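Local coordinates for putative 2OG-Fe(II) oxygenase family protein (Caulobacter crescentus CB15, PDB 3OOX) that probably acts as an iron(II)- and 2-oxoglutarate-dependent oxygenase that may form ethene from 2-oxoglutarate and oxidise L-arginine, at residues R47-L61 with P121-L134. Residues are numbered along the deposited sequence; the frame is centred on the assembly and turned at random.
Sequences RIDAAVDSAKAFFAL and PAEIPAFKHDVSWL. With EDO (1,2-ethanediol), chain L.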
ATOM      1  N   ARG A  47      -8.767   9.779 -14.616  1.00 29.20           N
ATOM      2  CA  ARG A  47      -7.741  10.445 -13.835  0.50 25.97           C
ATOM      3  C   ARG A  47      -6.762   9.431 -13.227  1.00 25.69           C
ATOM      4  O   ARG A  47      -5.562   9.733 -13.119  1.00 25.90           O
ATOM      5  CB  ARG A  47      -8.360  11.347 -12.779  0.50 25.52           C
ATOM      6  CG  ARG A  47      -9.204  12.466 -13.391  0.50 26.40           C
ATOM      7  CD  ARG A  47      -9.657  13.473 -12.342  0.50 26.40           C
ATOM      8  NE  ARG A  47      -8.589  14.407 -12.001  0.50 30.96           N
ATOM      9  CZ  ARG A  47      -8.765  15.564 -11.371  0.50 35.98           C
ATOM     10  NH1 ARG A  47      -9.977  15.947 -10.986  0.50 39.34           N
ATOM     11  NH2 ARG A  47      -7.719  16.336 -11.112  0.50 36.63           N
ATOM     12  N   ILE A  48      -7.244   8.229 -12.885  1.00 25.17           N
ATOM     13  CA  ILE A  48      -6.311   7.130 -12.510  1.00 24.38           C
ATOM     14  C   ILE A  48      -5.380   6.907 -13.708  1.00 26.01           C
ATOM     15  O   ILE A  48      -4.141   6.936 -13.574  1.00 23.81           O
ATOM     16  CB  ILE A  48      -7.023   5.792 -12.169  1.00 23.07           C
ATOM     17  CG1 ILE A  48      -7.815   5.879 -10.859  1.00 22.99           C
ATOM     18  CG2 ILE A  48      -6.003   4.606 -12.083  1.00 24.35           C
ATOM     19  CD1 ILE A  48      -8.697   4.666 -10.629  1.00 25.64           C
ATOM     20  N   ASP A  49      -5.979   6.758 -14.901  1.00 24.63           N
ATOM     21  CA  ASP A  49      -5.205   6.442 -16.105  1.00 25.60           C
ATOM     22  C   ASP A  49      -4.204   7.548 -16.460  1.00 25.00           C
ATOM     23  O   ASP A  49      -3.084   7.261 -16.927  1.00 25.11           O
ATOM     24  CB  ASP A  49      -6.126   6.150 -17.303  1.00 26.87           C
ATOM     25  CG  ASP A  49      -6.886   4.848 -17.172  1.00 29.91           C
ATOM     26  OD1 ASP A  49      -6.660   4.069 -16.212  1.00 29.36           O
ATOM     27  OD2 ASP A  49      -7.733   4.597 -18.050  1.00 32.97           O
ATOM     28  N   ALA A  50      -4.580   8.804 -16.230  1.00 26.29           N
ATOM     29  CA  ALA A  50      -3.667   9.943 -16.416  1.00 26.93           C
ATOM     30  C   ALA A  50      -2.465   9.870 -15.471  1.00 26.07           C
ATOM     31  O   ALA A  50      -1.340  10.160 -15.874  1.00 24.62           O
ATOM     32  CB  ALA A  50      -4.390  11.248 -16.225  1.00 26.72           C
ATOM     33  N   ALA A  51      -2.705   9.499 -14.218  1.00 24.88           N
ATOM     34  CA  ALA A  51      -1.587   9.332 -13.282  1.00 23.32           C
ATOM     35  C   ALA A  51      -0.668   8.216 -13.768  1.00 21.46           C
ATOM     36  O   ALA A  51       0.558   8.383 -13.779  1.00 22.68           O
ATOM     37  CB  ALA A  51      -2.090   9.051 -11.886  1.00 21.48           C
ATOM     38  N   VAL A  52      -1.257   7.105 -14.211  1.00 22.06           N
ATOM     39  CA  VAL A  52      -0.463   5.968 -14.702  1.00 23.22           C
ATOM     40  C   VAL A  52       0.320   6.375 -15.950  1.00 24.12           C
ATOM     41  O   VAL A  52       1.497   6.051 -16.096  1.00 24.12           O
ATOM     42  CB  VAL A  52      -1.326   4.712 -14.932  1.00 24.43           C
ATOM     43  CG1 VAL A  52      -0.509   3.598 -15.593  1.00 26.42           C
ATOM     44  CG2 VAL A  52      -1.951   4.212 -13.606  1.00 23.78           C
ATOM     45  N   ASP A  53      -0.314   7.140 -16.838  1.00 26.10           N
ATOM     46  CA  ASP A  53       0.376   7.619 -18.026  1.00 26.59           C
ATOM     47  C   ASP A  53       1.551   8.530 -17.686  1.00 23.32           C
ATOM     48  O   ASP A  53       2.609   8.440 -18.346  1.00 24.94           O
ATOM     49  CB  ASP A  53      -0.597   8.359 -18.957  1.00 27.58           C
ATOM     50  CG  ASP A  53      -1.517   7.414 -19.727  1.00 32.65           C
ATOM     51  OD1 ASP A  53      -1.206   6.211 -19.869  1.00 37.17           O
ATOM     52  OD2 ASP A  53      -2.570   7.895 -20.203  1.00 41.55           O
ATOM     53  N   SER A  54       1.384   9.405 -16.685  1.00 23.44           N
ATOM     54  CA  SER A  54       2.498  10.230 -16.229  1.00 24.33           C
ATOM     55  C   SER A  54       3.647   9.390 -15.635  1.00 22.21           C
ATOM     56  O   SER A  54       4.842   9.704 -15.862  1.00 24.86           O
ATOM     57  CB  SER A  54       2.049  11.299 -15.235  1.00 25.63           C
ATOM     58  OG  SER A  54       1.438  12.368 -15.933  1.00 31.17           O
ATOM     59  N   ALA A  55       3.289   8.360 -14.864  1.00 23.55           N
ATOM     60  CA  ALA A  55       4.295   7.429 -14.360  1.00 21.95           C
ATOM     61  C   ALA A  55       5.062   6.773 -15.507  1.00 22.36           C
ATOM     62  O   ALA A  55       6.313   6.749 -15.510  1.00 23.88           O
ATOM     63  CB  ALA A  55       3.643   6.342 -13.451  1.00 22.18           C
ATOM     64  N   LYS A  56       4.321   6.224 -16.475  1.00 23.03           N
ATOM     65  CA  LYS A  56       4.935   5.572 -17.637  1.00 23.51           C
ATOM     66  C   LYS A  56       5.851   6.543 -18.383  1.00 24.54           C
ATOM     67  O   LYS A  56       6.947   6.187 -18.806  1.00 25.36           O
ATOM     68  CB  LYS A  56       3.872   5.012 -18.585  1.00 25.66           C
ATOM     69  CG  LYS A  56       3.021   3.861 -18.041  1.00 26.20           C
ATOM     70  CD  LYS A  56       1.919   3.455 -19.008  1.00 28.70           C
ATOM     71  CE  LYS A  56       1.250   2.156 -18.561  1.00 33.19           C
ATOM     72  NZ  LYS A  56       0.062   1.839 -19.411  1.00 31.22           N
ATOM     73  N   ALA A  57       5.410   7.782 -18.530  1.00 26.18           N
ATOM     74  CA  ALA A  57       6.196   8.802 -19.212  1.00 26.63           C
ATOM     75  C   ALA A  57       7.469   9.130 -18.445  1.00 25.76           C
ATOM     76  O   ALA A  57       8.554   9.235 -19.026  1.00 26.13           O
ATOM     77  CB  ALA A  57       5.338  10.088 -19.422  1.00 26.86           C
ATOM     78  N   PHE A  58       7.349   9.237 -17.121  1.00 24.07           N
ATOM     79  CA  PHE A  58       8.533   9.471 -16.304  1.00 23.33           C
ATOM     80  C   PHE A  58       9.586   8.354 -16.473  1.00 22.21           C
ATOM     81  O   PHE A  58      10.779   8.626 -16.678  1.00 22.26           O
ATOM     82  CB  PHE A  58       8.215   9.626 -14.807  1.00 22.27           C
ATOM     83  CG  PHE A  58       9.466   9.652 -13.983  1.00 19.70           C
ATOM     84  CD1 PHE A  58      10.233  10.796 -13.904  1.00 21.09           C
ATOM     85  CD2 PHE A  58       9.931   8.502 -13.358  1.00 21.69           C
ATOM     86  CE1 PHE A  58      11.410  10.835 -13.208  1.00 22.11           C
ATOM     87  CE2 PHE A  58      11.138   8.533 -12.677  1.00 19.51           C
ATOM     88  CZ  PHE A  58      11.878   9.680 -12.603  1.00 21.27           C
ATOM     89  N   PHE A  59       9.136   7.106 -16.354  1.00 22.96           N
ATOM     90  CA  PHE A  59      10.065   5.973 -16.409  1.00 21.42           C
ATOM     91  C   PHE A  59      10.666   5.765 -17.795  1.00 21.93           C
ATOM     92  O   PHE A  59      11.739   5.172 -17.931  1.00 22.85           O
ATOM     93  CB  PHE A  59       9.392   4.671 -15.929  1.00 21.58           C
ATOM     94  CG  PHE A  59       9.106   4.646 -14.434  1.00 20.11           C
ATOM     95  CD1 PHE A  59      10.140   4.854 -13.525  1.00 20.57           C
ATOM     96  CD2 PHE A  59       7.835   4.405 -13.966  1.00 22.07           C
ATOM     97  CE1 PHE A  59       9.897   4.831 -12.153  1.00 19.81           C
ATOM     98  CE2 PHE A  59       7.585   4.375 -12.591  1.00 18.09           C
ATOM     99  CZ  PHE A  59       8.624   4.609 -11.697  1.00 18.57           C
ATOM    100  N   ALA A  60       9.982   6.283 -18.824  1.00 22.41           N
ATOM    101  CA  ALA A  60      10.521   6.282 -20.205  1.00 23.80           C
ATOM    102  C   ALA A  60      11.608   7.343 -20.471  1.00 24.91           C
ATOM    103  O   ALA A  60      12.266   7.303 -21.529  1.00 26.05           O
ATOM    104  CB  ALA A  60       9.370   6.446 -21.195  1.00 25.11           C
ATOM    105  N   LEU A  61      11.815   8.273 -19.540  1.00 25.03           N
ATOM    106  CA  LEU A  61      12.873   9.276 -19.682  1.00 25.23           C
ATOM    107  C   LEU A  61      14.257   8.622 -19.663  1.00 25.25           C
ATOM    108  O   LEU A  61      14.406   7.511 -19.143  1.00 26.74           O
ATOM    109  CB  LEU A  61      12.808  10.305 -18.567  1.00 24.35           C
ATOM    110  CG  LEU A  61      11.625  11.268 -18.533  1.00 26.50           C
ATOM    111  CD1 LEU A  61      11.545  12.024 -17.210  1.00 25.00           C
ATOM    112  CD2 LEU A  61      11.711  12.242 -19.718  1.00 30.43           C
ATOM    113  N   PRO A 121       9.364  15.807 -11.229  1.00 22.60           N
ATOM    114  CA  PRO A 121      10.132  15.795 -12.483  1.00 23.33           C
ATOM    115  C   PRO A 121       9.673  16.867 -13.468  1.00 25.43           C
ATOM    116  O   PRO A 121       8.629  16.731 -14.067  1.00 25.52           O
ATOM    117  CB  PRO A 121       9.852  14.397 -13.049  1.00 26.30           C
ATOM    118  CG  PRO A 121       8.509  14.042 -12.520  1.00 25.90           C
ATOM    119  CD  PRO A 121       8.294  14.791 -11.223  1.00 22.24           C
ATOM    120  N   ALA A 122      10.475  17.913 -13.634  1.00 27.38           N
ATOM    121  CA  ALA A 122      10.106  19.028 -14.531  1.00 29.95           C
ATOM    122  C   ALA A 122       9.805  18.574 -15.957  1.00 29.50           C
ATOM    123  O   ALA A 122       9.015  19.211 -16.673  1.00 29.51           O
ATOM    124  CB  ALA A 122      11.231  20.047 -14.556  1.00 33.65           C
ATOM    125  N   GLU A 123      10.432  17.486 -16.381  1.00 27.62           N
ATOM    126  CA  GLU A 123      10.318  16.981 -17.753  1.00 28.65           C
ATOM    127  C   GLU A 123       8.958  16.386 -18.116  1.00 29.20           C
ATOM    128  O   GLU A 123       8.671  16.185 -19.311  1.00 28.67           O
ATOM    129  CB  GLU A 123      11.422  15.946 -18.033  1.00 29.68           C
ATOM    130  CG  GLU A 123      12.835  16.514 -17.955  1.00 30.78           C
ATOM    131  CD  GLU A 123      13.453  16.593 -16.550  1.00 29.15           C
ATOM    132  OE1 GLU A 123      12.839  16.146 -15.542  1.00 27.18           O
ATOM    133  OE2 GLU A 123      14.600  17.081 -16.472  1.00 32.93           O
ATOM    134  N   ILE A 124       8.131  16.098 -17.108  1.00 27.50           N
ATOM    135  CA  ILE A 124       6.782  15.561 -17.300  1.00 26.91           C
ATOM    136  C   ILE A 124       5.864  16.598 -16.659  1.00 25.34           C
ATOM    137  O   ILE A 124       5.532  16.522 -15.469  1.00 24.87           O
ATOM    138  CB  ILE A 124       6.573  14.166 -16.623  1.00 26.15           C
ATOM    139  CG1 ILE A 124       7.718  13.193 -16.975  1.00 27.04           C
ATOM    140  CG2 ILE A 124       5.176  13.586 -16.976  1.00 30.75           C
ATOM    141  CD1 ILE A 124       7.967  13.003 -18.462  1.00 27.99           C
ATOM    142  N   PRO A 125       5.481  17.627 -17.447  1.00 28.52           N
ATOM    143  CA  PRO A 125       4.737  18.727 -16.866  1.00 29.71           C
ATOM    144  C   PRO A 125       3.464  18.376 -16.094  1.00 28.72           C
ATOM    145  O   PRO A 125       3.178  19.023 -15.099  1.00 29.10           O
ATOM    146  CB  PRO A 125       4.412  19.598 -18.091  1.00 31.56           C
ATOM    147  CG  PRO A 125       5.504  19.309 -19.051  1.00 33.46           C
ATOM    148  CD  PRO A 125       5.836  17.878 -18.857  1.00 30.37           C
ATOM    149  N   ALA A 126       2.718  17.367 -16.544  1.00 27.61           N
ATOM    150  CA  ALA A 126       1.453  16.997 -15.900  1.00 27.27           C
ATOM    151  C   ALA A 126       1.629  16.068 -14.688  1.00 26.21           C
ATOM    152  O   ALA A 126       0.673  15.788 -13.991  1.00 24.55           O
ATOM    153  CB  ALA A 126       0.522  16.351 -16.913  1.00 28.45           C
ATOM    154  N   PHE A 127       2.851  15.644 -14.421  1.00 25.61           N
ATOM    155  CA  PHE A 127       3.100  14.621 -13.366  1.00 23.31           C
ATOM    156  C   PHE A 127       2.637  15.095 -11.986  1.00 23.77           C
ATOM    157  O   PHE A 127       1.893  14.375 -11.313  1.00 23.37           O
ATOM    158  CB  PHE A 127       4.589  14.289 -13.353  1.00 22.96           C
ATOM    159  CG  PHE A 127       5.008  13.195 -12.409  1.00 21.18           C
ATOM    160  CD1 PHE A 127       5.128  13.449 -11.063  1.00 21.88           C
ATOM    161  CD2 PHE A 127       5.411  11.963 -12.899  1.00 22.24           C
ATOM    162  CE1 PHE A 127       5.610  12.451 -10.181  1.00 23.45           C
ATOM    163  CE2 PHE A 127       5.887  10.967 -12.025  1.00 20.94           C
ATOM    164  CZ  PHE A 127       5.977  11.217 -10.690  1.00 19.13           C
ATOM    165  N   LYS A 128       3.065  16.287 -11.548  1.00 24.44           N
ATOM    166  CA  LYS A 128       2.709  16.743 -10.201  1.00 23.83           C
ATOM    167  C   LYS A 128       1.193  16.724 -10.037  1.00 24.31           C
ATOM    168  O   LYS A 128       0.669  16.186  -9.066  1.00 23.05           O
ATOM    169  CB  LYS A 128       3.284  18.119  -9.840  1.00 26.17           C
ATOM    170  CG  LYS A 128       2.851  18.625  -8.451  1.00 25.89           C
ATOM    171  CD  LYS A 128       3.549  19.906  -8.039  1.00 30.31           C
ATOM    172  CE  LYS A 128       2.949  20.466  -6.750  1.00 34.66           C
ATOM    173  NZ  LYS A 128       3.635  21.690  -6.248  1.00 41.80           N
ATOM    174  N   HIS A 129       0.476  17.304 -11.001  1.00 25.67           N
ATOM    175  CA  HIS A 129      -0.978  17.334 -10.900  1.00 26.17           C
ATOM    176  C   HIS A 129      -1.628  15.931 -10.922  1.00 24.52           C
ATOM    177  O   HIS A 129      -2.454  15.598 -10.038  1.00 22.93           O
ATOM    178  CB  HIS A 129      -1.559  18.242 -12.005  1.00 27.92           C
ATOM    179  CG  HIS A 129      -3.052  18.174 -12.121  1.00 30.02           C
ATOM    180  ND1 HIS A 129      -3.693  17.218 -12.882  1.00 37.22           N
ATOM    181  CD2 HIS A 129      -4.029  18.926 -11.558  1.00 34.51           C
ATOM    182  CE1 HIS A 129      -5.002  17.398 -12.797  1.00 41.36           C
ATOM    183  NE2 HIS A 129      -5.231  18.419 -11.993  1.00 37.05           N
ATOM    184  N   ASP A 130      -1.250  15.117 -11.904  1.00 25.09           N
ATOM    185  CA  ASP A 130      -1.922  13.848 -12.123  1.00 24.27           C
ATOM    186  C   ASP A 130      -1.595  12.890 -10.966  1.00 22.03           C
ATOM    187  O   ASP A 130      -2.466  12.204 -10.453  1.00 22.33           O
ATOM    188  CB  ASP A 130      -1.495  13.187 -13.438  1.00 28.12           C
ATOM    189  CG  ASP A 130      -1.927  13.950 -14.677  1.00 33.40           C
ATOM    190  OD1 ASP A 130      -2.686  14.935 -14.558  1.00 30.75           O
ATOM    191  OD2 ASP A 130      -1.477  13.535 -15.775  1.00 33.92           O
ATOM    192  N   VAL A 131      -0.335  12.837 -10.570  1.00 21.14           N
ATOM    193  CA  VAL A 131       0.092  11.892  -9.534  1.00 21.98           C
ATOM    194  C   VAL A 131      -0.428  12.358  -8.151  1.00 23.59           C
ATOM    195  O   VAL A 131      -0.798  11.529  -7.296  1.00 21.73           O
ATOM    196  CB  VAL A 131       1.629  11.718  -9.566  1.00 21.77           C
ATOM    197  CG1 VAL A 131       2.137  10.835  -8.405  1.00 20.59           C
ATOM    198  CG2 VAL A 131       2.083  11.104 -10.859  1.00 19.84           C
ATOM    199  N   SER A 132      -0.440  13.670  -7.901  1.00 22.48           N
ATOM    200  CA  SER A 132      -0.981  14.183  -6.630  0.67 20.32           C
ATOM    201  C   SER A 132      -2.462  13.851  -6.513  1.00 21.98           C
ATOM    202  O   SER A 132      -2.933  13.497  -5.440  1.00 21.01           O
ATOM    203  CB  SER A 132      -0.746  15.699  -6.467  0.67 21.74           C
ATOM    204  OG  SER A 132       0.617  16.031  -6.342  0.67 17.55           O
ATOM    205  N   TRP A 133      -3.211  13.949  -7.621  1.00 21.25           N
ATOM    206  CA  TRP A 133      -4.627  13.569  -7.608  1.00 21.80           C
ATOM    207  C   TRP A 133      -4.782  12.112  -7.147  1.00 23.80           C
ATOM    208  O   TRP A 133      -5.658  11.785  -6.353  1.00 21.60           O
ATOM    209  CB  TRP A 133      -5.294  13.758  -8.968  1.00 23.60           C
ATOM    210  CG  TRP A 133      -6.732  13.291  -8.973  1.00 23.68           C
ATOM    211  CD1 TRP A 133      -7.850  14.065  -8.687  1.00 25.68           C
ATOM    212  CD2 TRP A 133      -7.231  11.960  -9.215  1.00 23.74           C
ATOM    213  NE1 TRP A 133      -8.987  13.299  -8.765  1.00 27.36           N
ATOM    214  CE2 TRP A 133      -8.646  12.005  -9.063  1.00 28.90           C
ATOM    215  CE3 TRP A 133      -6.630  10.733  -9.536  1.00 22.16           C
ATOM    216  CZ2 TRP A 133      -9.453  10.878  -9.238  1.00 30.51           C
ATOM    217  CZ3 TRP A 133      -7.443   9.613  -9.694  1.00 26.10           C
ATOM    218  CH2 TRP A 133      -8.839   9.698  -9.546  1.00 34.04           C
ATOM    219  N   LEU A 134      -3.911  11.241  -7.651  1.00 21.36           N
ATOM    220  CA  LEU A 134      -4.024   9.827  -7.322  1.00 20.12           C
ATOM    221  C   LEU A 134      -3.716   9.557  -5.847  1.00 19.11           C
ATOM    222  O   LEU A 134      -4.407   8.752  -5.192  1.00 19.05           O
ATOM    223  CB  LEU A 134      -3.143   8.978  -8.252  1.00 20.18           C
ATOM    224  CG  LEU A 134      -3.268   7.445  -8.095  1.00 19.73           C
ATOM    225  CD1 LEU A 134      -4.662   6.923  -8.352  1.00 24.18           C
ATOM    226  CD2 LEU A 134      -2.263   6.697  -8.996  1.00 21.93           C
TER
HETATM  227  C1  EDO L 330       6.117  19.935 -12.331  1.00 45.33           C
HETATM  228  O1  EDO L 330       6.686  20.292 -11.065  1.00 47.18           O
HETATM  229  C2  EDO L 330       6.574  18.548 -12.722  1.00 39.12           C
HETATM  230  O2  EDO L 330       5.479  17.624 -12.698  1.00 31.51           O
HETATM  231  O   HOH W   1      -4.614  12.121 -12.320  1.00 25.75           O
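R47, in the conformer described, lays CB, CD and its guanidinium over one face of the W133 indole: its CB sits above the six-membered ring in a CH-pi contact, 3.5 Å from the centroid and almost on the normal, and its guanidinium stacks flat on the pyrrole side, the planes 16° apart. A bend at chi3 turns the chain back onto the ring, bringing R47 CZ to 3.2 Å from W133 CD1. The edge of the same indole meets I48, whose CG1 lies in the ring plane. This guanidinium-indole stack closes one end of a steeply inclined helix pair, 47-59 against 127-134, N-to-C directions 128° apart, which packs beside strands 97-101 and 170-176 of the main sheet in what is consistent with the double-stranded beta-helix fold of 2OG-Fe(II) oxygenases. The axes come within 8.0 Å, a close approach permitted by A51, whose CB touches the D130 carbonyl oxygen and L134 CD2. Toward the other end, I124 CD1 packs against A57 CB and against the L61 isobutyl group, which runs antiparallel alongside it. F58, its CG anti to the backbone N (chi1 171°), sets CD1 against P121 CB; its CB meets F127 CE2. P121 CG and V131 CG2 cover opposite faces of the F127 ring, fixing its tilt, while W99 meets both phenyl rings edge-to-face. Polar links are few. S54 OG lies 3.1 Å from D130 OD2, an unsettled bond, since the hydroxyl proton could also turn elsewhere. The other carboxylate oxygen, OD1, uses its anti lone pair to receive H129 ND1 in the imidazole plane, an arrangement that would hold both side chains in place. One water bridges the two helices, donating to R47 O at 2.7 Å and to D130 O at 2.8 Å.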